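Local coordinates for protein ricin B-related lectin (Polyporus squamosus, PDB 5MUA) that binds galactose through a beta-trefoil lectin domain and probably cleaves peptides through a calcium-dependent, papain-like cysteine protease domain whose pocket binds the inhibitor E-64, at residues B[158-163]-B[168-173]; B[185-190]-B[251-256]. All coordinates share one frame; numbering follows the deposited sequence. Where two conformers were deposited one is given.

Contact 1 (158-163 with 168-173) and contact 2 (185-190 with 251-256) follow one another along the chain, the first closing before the second opens, and their centres lie 19 Å apart. Both reach the strands of the papain-like part, and strand 246-255 joins them: W252 and V254 touch the helix of contact 1, with L160 CD2 3.9 Å from W252 CZ2 and T159 CG2 3.9 Å from V254 CG1, while F253 between them serves contact 2. In contact 1 the S172 side chain is about 8 Å from a bound E-64; in contact 2 the F253 side chain is about 14 Å from a calcium ion.

Contact 1: residues B[158-163]-B[168-173]; sequences ATLLAC and QDFKSY
L160 fits its branched end against the rim of the F170 ring, where helix 153-162 packs on strand 170-173 of the papain-like part of the chain. The two segments run nearly antiparallel, at 166°, with their axes 10.4 Å apart, and two leucines bridge the distance. L160 carries CG anti to its own backbone N (chi1 177°), which brings CG and CD2 up to the ring and the strand. Its CD2 lies in the plane of the ring at the edge, 3.8 Å from F170 CE2, and the two side chains cross at about a right angle. CD1 adds only a longer contact, beside CZ of the same ring. From the next helical position, L161 brings CD2 to the rim as well, 4.2 Å from F170 CD2, so the phenyl group meets the helix by its edge.

No hydrogen bond crosses between the segments, and the interface is apolar and small, 146 Å² in all. Strand 170-173 pairs in parallel with strand 280-285, and its other side, through K171 and Y173, reaches the second subunit; Y173 stacks there on F283 of that subunit. S172 thus faces the helix between two residues that touch the dimer partner, and L160 CD2 rests on it, 3.8 Å from both S172 CB and S172 OG.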
loop_
_atom_site.group_PDB
_atom_site.type_symbol
_atom_site.label_atom_id
_atom_site.label_comp_id
_atom_site.label_asym_id
_atom_site.label_seq_id
_atom_site.Cartn_x
_atom_site.Cartn_y
_atom_site.Cartn_z
ATOM N N ALA B 158 -13.473 14.943 -10.644
ATOM C CA ALA B 158 -13.941 15.452 -11.893
ATOM C C ALA B 158 -12.993 15.131 -13.038
ATOM O O ALA B 158 -13.406 14.645 -14.095
ATOM C CB ALA B 158 -14.220 16.956 -11.833
ATOM N N THR B 159 -11.721 15.364 -12.819
ATOM C CA THR B 159 -10.730 15.031 -13.793
ATOM C C THR B 159 -10.814 13.545 -14.202
ATOM O O THR B 159 -10.854 13.189 -15.399
ATOM C CB THR B 159 -9.358 15.427 -13.255
ATOM O OG1 THR B 159 -9.312 16.864 -13.333
ATOM C CG2 THR B 159 -8.237 14.883 -14.093
ATOM N N LEU B 160 -10.902 12.725 -13.191
ATOM C CA LEU B 160 -10.927 11.273 -13.370
ATOM C C LEU B 160 -12.168 10.847 -14.144
ATOM O O LEU B 160 -12.064 10.124 -15.144
ATOM C CB LEU B 160 -10.897 10.615 -12.003
ATOM C CG LEU B 160 -10.977 9.125 -11.963
ATOM C CD1 LEU B 160 -9.802 8.471 -12.684
ATOM C CD2 LEU B 160 -11.033 8.735 -10.506
ATOM N N LEU B 161 -13.308 11.368 -13.773
ATOM C CA LEU B 161 -14.532 11.096 -14.537
ATOM C C LEU B 161 -14.554 11.592 -15.955
ATOM O O LEU B 161 -15.316 11.074 -16.727
ATOM C CB LEU B 161 -15.808 11.528 -13.784
ATOM C CG LEU B 161 -16.029 10.748 -12.485
ATOM C CD1 LEU B 161 -17.265 11.298 -11.778
ATOM C CD2 LEU B 161 -16.127 9.235 -12.689
ATOM N N ALA B 162 -13.754 12.597 -16.317
ATOM C CA ALA B 162 -13.742 13.110 -17.671
ATOM C C ALA B 162 -12.671 12.462 -18.576
ATOM O O ALA B 162 -12.597 12.708 -19.770
ATOM C CB ALA B 162 -13.564 14.622 -17.649
ATOM N N CYS B 163 -11.836 11.603 -18.022
ATOM C CA CYS B 163 -10.793 10.980 -18.835
ATOM C C CYS B 163 -11.322 9.821 -19.708
ATOM O O CYS B 163 -12.367 9.260 -19.434
ATOM C CB CYS B 163 -9.627 10.569 -17.943
ATOM S SG CYS B 163 -9.450 8.857 -17.377
ATOM N N GLN B 168 -17.697 1.741 -18.382
ATOM C CA GLN B 168 -19.038 2.209 -17.964
ATOM C C GLN B 168 -19.326 1.938 -16.539
ATOM O O GLN B 168 -20.026 2.696 -15.889
ATOM C CB GLN B 168 -20.195 1.594 -18.823
ATOM C CG GLN B 168 -20.195 2.038 -20.262
ATOM C CD GLN B 168 -21.573 1.990 -21.028
ATOM O OE1 GLN B 168 -22.260 0.947 -21.150
ATOM N NE2 GLN B 168 -21.949 3.159 -21.575
ATOM N N ASP B 169 -18.767 0.852 -16.031
ATOM C CA ASP B 169 -18.987 0.453 -14.678
ATOM C C ASP B 169 -17.952 0.961 -13.680
ATOM O O ASP B 169 -17.936 0.530 -12.491
ATOM C CB ASP B 169 -19.115 -1.098 -14.607
ATOM C CG ASP B 169 -17.840 -1.835 -14.982
ATOM O OD1 ASP B 169 -16.817 -1.259 -15.392
ATOM O OD2 ASP B 169 -17.814 -3.090 -14.875
ATOM N N PHE B 170 -17.136 1.916 -14.117
ATOM C CA PHE B 170 -16.050 2.423 -13.279
ATOM C C PHE B 170 -16.619 2.994 -11.999
ATOM O O PHE B 170 -17.585 3.752 -12.031
ATOM C CB PHE B 170 -15.366 3.588 -13.955
ATOM C CG PHE B 170 -14.234 4.187 -13.164
ATOM C CD1 PHE B 170 -13.085 3.489 -12.994
ATOM C CD2 PHE B 170 -14.316 5.468 -12.673
ATOM C CE1 PHE B 170 -12.009 3.998 -12.270
ATOM C CE2 PHE B 170 -13.250 6.016 -12.024
ATOM C CZ PHE B 170 -12.084 5.282 -11.797
ATOM N N LYS B 171 -16.034 2.618 -10.880
ATOM C CA LYS B 171 -16.264 3.287 -9.584
ATOM C C LYS B 171 -14.946 3.679 -8.956
ATOM O O LYS B 171 -13.963 2.942 -9.030
ATOM C CB LYS B 171 -16.944 2.352 -8.606
ATOM C CG LYS B 171 -18.231 1.664 -9.063
ATOM C CD LYS B 171 -19.463 2.553 -9.003
ATOM C CE LYS B 171 -20.742 1.779 -9.356
ATOM N NZ LYS B 171 -20.976 1.847 -10.826
ATOM N N SER B 172 -14.930 4.837 -8.319
ATOM C CA SER B 172 -13.782 5.289 -7.647
ATOM C C SER B 172 -14.167 5.754 -6.241
ATOM O O SER B 172 -15.356 6.033 -5.961
ATOM C CB SER B 172 -13.140 6.423 -8.426
ATOM O OG SER B 172 -14.062 7.466 -8.601
ATOM N N TYR B 173 -13.132 5.840 -5.409
ATOM C CA TYR B 173 -13.248 6.153 -3.985
ATOM C C TYR B 173 -12.155 7.134 -3.615
ATOM O O TYR B 173 -11.006 6.945 -3.996
ATOM C CB TYR B 173 -13.116 4.855 -3.233
ATOM C CG TYR B 173 -14.175 3.838 -3.657
ATOM C CD1 TYR B 173 -15.493 3.923 -3.180
ATOM C CD2 TYR B 173 -13.894 2.910 -4.615
ATOM C CE1 TYR B 173 -16.452 3.024 -3.583
ATOM C CE2 TYR B 173 -14.858 2.045 -5.068
ATOM C CZ TYR B 173 -16.122 2.112 -4.537
ATOM O OH TYR B 173 -17.055 1.224 -5.001
#

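Contact 2: residues B[185-190]-B[251-256]; sequences DQISSI and NWFVER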
loop_
_atom_site.group_PDB
_atom_site.type_symbol
_atom_site.label_atom_id
_atom_site.label_comp_id
_atom_site.label_asym_id
_atom_site.label_seq_id
_atom_site.Cartn_x
_atom_site.Cartn_y
_atom_site.Cartn_z
ATOM N N ASP B 185 9.917 13.619 -11.637
ATOM C CA ASP B 185 11.146 13.344 -10.949
ATOM C C ASP B 185 10.893 12.782 -9.606
ATOM O O ASP B 185 11.580 11.853 -9.159
ATOM C CB ASP B 185 11.990 14.617 -10.848
ATOM C CG ASP B 185 12.663 14.997 -12.178
ATOM O OD1 ASP B 185 12.799 14.193 -13.089
ATOM O OD2 ASP B 185 13.109 16.159 -12.266
ATOM N N GLN B 186 9.885 13.328 -8.921
ATOM C CA GLN B 186 9.598 12.873 -7.590
ATOM C C GLN B 186 9.005 11.445 -7.575
ATOM O O GLN B 186 9.464 10.617 -6.783
ATOM C CB GLN B 186 8.640 13.826 -6.904
ATOM C CG GLN B 186 9.314 15.168 -6.532
ATOM C CD GLN B 186 8.301 16.270 -6.297
ATOM O OE1 GLN B 186 7.121 16.127 -6.641
ATOM N NE2 GLN B 186 8.753 17.386 -5.777
ATOM N N ILE B 187 8.035 11.198 -8.450
ATOM C CA ILE B 187 7.424 9.886 -8.614
ATOM C C ILE B 187 8.494 8.892 -8.925
ATOM O O ILE B 187 8.607 7.847 -8.281
ATOM C CB ILE B 187 6.335 9.889 -9.686
ATOM C CG1 ILE B 187 5.125 10.716 -9.157
ATOM C CG2 ILE B 187 5.805 8.498 -9.950
ATOM C CD1 ILE B 187 4.310 11.241 -10.319
ATOM N N SER B 188 9.302 9.179 -9.925
ATOM C CA SER B 188 10.381 8.292 -10.234
ATOM C C SER B 188 11.394 8.045 -9.120
ATOM O O SER B 188 11.877 6.913 -8.985
ATOM C CB SER B 188 11.067 8.728 -11.524
ATOM O OG SER B 188 10.177 8.484 -12.579
ATOM N N SER B 189 11.727 9.048 -8.313
ATOM C CA SER B 189 12.698 8.863 -7.242
ATOM C C SER B 189 12.096 7.930 -6.162
ATOM O O SER B 189 12.769 7.077 -5.641
ATOM C CB SER B 189 13.221 10.208 -6.659
ATOM O OG SER B 189 12.269 10.773 -5.785
ATOM N N ILE B 190 10.817 8.082 -5.888
ATOM C CA ILE B 190 10.102 7.186 -4.923
ATOM C C ILE B 190 10.123 5.762 -5.449
ATOM O O ILE B 190 10.340 4.837 -4.703
ATOM C CB ILE B 190 8.634 7.653 -4.654
ATOM C CG1 ILE B 190 8.633 8.996 -3.956
ATOM C CG2 ILE B 190 7.862 6.639 -3.746
ATOM C CD1 ILE B 190 7.308 9.763 -4.098
ATOM N N ASN B 251 -0.952 2.300 -11.670
ATOM C CA ASN B 251 -1.132 3.543 -10.919
ATOM C C ASN B 251 -1.428 4.719 -11.881
ATOM O O ASN B 251 -1.305 4.608 -13.094
ATOM C CB ASN B 251 0.112 3.831 -10.088
ATOM C CG ASN B 251 0.388 2.744 -9.048
ATOM O OD1 ASN B 251 1.309 1.943 -9.184
ATOM N ND2 ASN B 251 -0.412 2.732 -8.016
ATOM N N TRP B 252 -1.799 5.864 -11.303
ATOM C CA TRP B 252 -2.174 6.996 -12.097
ATOM C C TRP B 252 -2.033 8.287 -11.313
ATOM O O TRP B 252 -2.073 8.296 -10.064
ATOM C CB TRP B 252 -3.553 6.898 -12.642
ATOM C CG TRP B 252 -4.673 6.837 -11.603
ATOM C CD1 TRP B 252 -5.184 5.698 -11.020
ATOM C CD2 TRP B 252 -5.446 7.928 -11.091
ATOM N NE1 TRP B 252 -6.218 6.046 -10.146
ATOM C CE2 TRP B 252 -6.412 7.400 -10.211
ATOM C CE3 TRP B 252 -5.404 9.321 -11.283
ATOM C CZ2 TRP B 252 -7.265 8.201 -9.486
ATOM C CZ3 TRP B 252 -6.300 10.103 -10.601
ATOM C CH2 TRP B 252 -7.227 9.549 -9.732
ATOM N N PHE B 253 -1.935 9.360 -12.079
ATOM C CA PHE B 253 -1.605 10.657 -11.566
ATOM C C PHE B 253 -2.252 11.719 -12.458
ATOM O O PHE B 253 -2.766 11.431 -13.582
ATOM C CB PHE B 253 -0.071 10.857 -11.649
ATOM C CG PHE B 253 0.722 9.908 -10.787
ATOM C CD1 PHE B 253 0.857 10.143 -9.419
ATOM C CD2 PHE B 253 1.329 8.819 -11.323
ATOM C CE1 PHE B 253 1.516 9.223 -8.591
ATOM C CE2 PHE B 253 2.037 7.918 -10.525
ATOM C CZ PHE B 253 2.137 8.130 -9.161
ATOM N N VAL B 254 -2.162 12.958 -11.987
ATOM C CA VAL B 254 -2.433 14.103 -12.876
ATOM C C VAL B 254 -1.166 14.848 -13.010
ATOM O O VAL B 254 -0.253 14.717 -12.221
ATOM C CB VAL B 254 -3.641 14.992 -12.468
ATOM C CG1 VAL B 254 -4.899 14.178 -12.294
ATOM C CG2 VAL B 254 -3.406 15.756 -11.195
ATOM N N GLU B 255 -1.086 15.633 -14.081
ATOM C CA GLU B 255 0.147 16.265 -14.494
ATOM C C GLU B 255 0.170 17.671 -13.917
ATOM O O GLU B 255 -0.813 18.378 -13.985
ATOM C CB GLU B 255 0.172 16.394 -16.049
ATOM C CG GLU B 255 0.397 15.089 -16.816
ATOM C CD GLU B 255 1.802 14.593 -16.625
ATOM O OE1 GLU B 255 2.738 15.403 -16.524
ATOM O OE2 GLU B 255 1.994 13.405 -16.614
ATOM N N ARG B 256 1.325 18.087 -13.429
ATOM C CA ARG B 256 1.500 19.493 -13.097
ATOM C C ARG B 256 1.281 20.501 -14.173
ATOM O O ARG B 256 0.704 21.547 -13.903
ATOM C CB ARG B 256 2.825 19.740 -12.460
ATOM C CG ARG B 256 2.541 19.936 -10.991
ATOM C CD ARG B 256 3.779 20.297 -10.384
ATOM N NE ARG B 256 3.909 19.767 -9.059
ATOM C CZ ARG B 256 4.971 20.048 -8.341
ATOM N NH1 ARG B 256 5.864 20.927 -8.859
ATOM N NH2 ARG B 256 5.079 19.551 -7.120
HETATM O O HOH W 1 7.741 20.044 -6.364
#
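Q186 reaches toward R256 with an extended side chain, but the amide and guanidinium do not bond directly: Q186 OE1 stays 4.0 Å from R256 NH2, the two planes 80° apart. A water joins them instead. It accepts from Q186 NE2 at 2.9 Å and from R256 NH2 at 2.8 Å, and it lies at the guanidinium edge, in the plane of that group. Each polar end has further partners that fix it. Q186 OE1 takes the backbone N-H of T183, while R256 gives NE to the carbonyl of V181 and NH1 to the hydroxyl of Y10, a residue of the first lectin strand.

I187, next in the helix, carries the apolar half of the contact. CG1 sits beside the backbone N and anti to the carbonyl carbon (chi1 -69°), and from there CD1 extends over one face of F253. The methyl stands almost exactly above the middle of the ring, 3.6 Å from I187 CD1 to the F253 centroid and 6° off the normal, a CH-pi contact. CG2 comes down nearer the far end of the ring, 3.8 Å from F253 CZ, so both branches of the isoleucine rest on the phenyl group. F215 of helix 208-226 and F265 also touch I187.

Two residues on, S189 OG donates to Q186 O at 3.0 Å, alongside the helical bond from I190 N; both donors arrive from the same face of that carbonyl. I190 packs on F215 and W222 of helix 208-226.

This is a helix packed against a strand in the buried core of a papain-like domain, with a water-bridged polar margin beside the lectin domain.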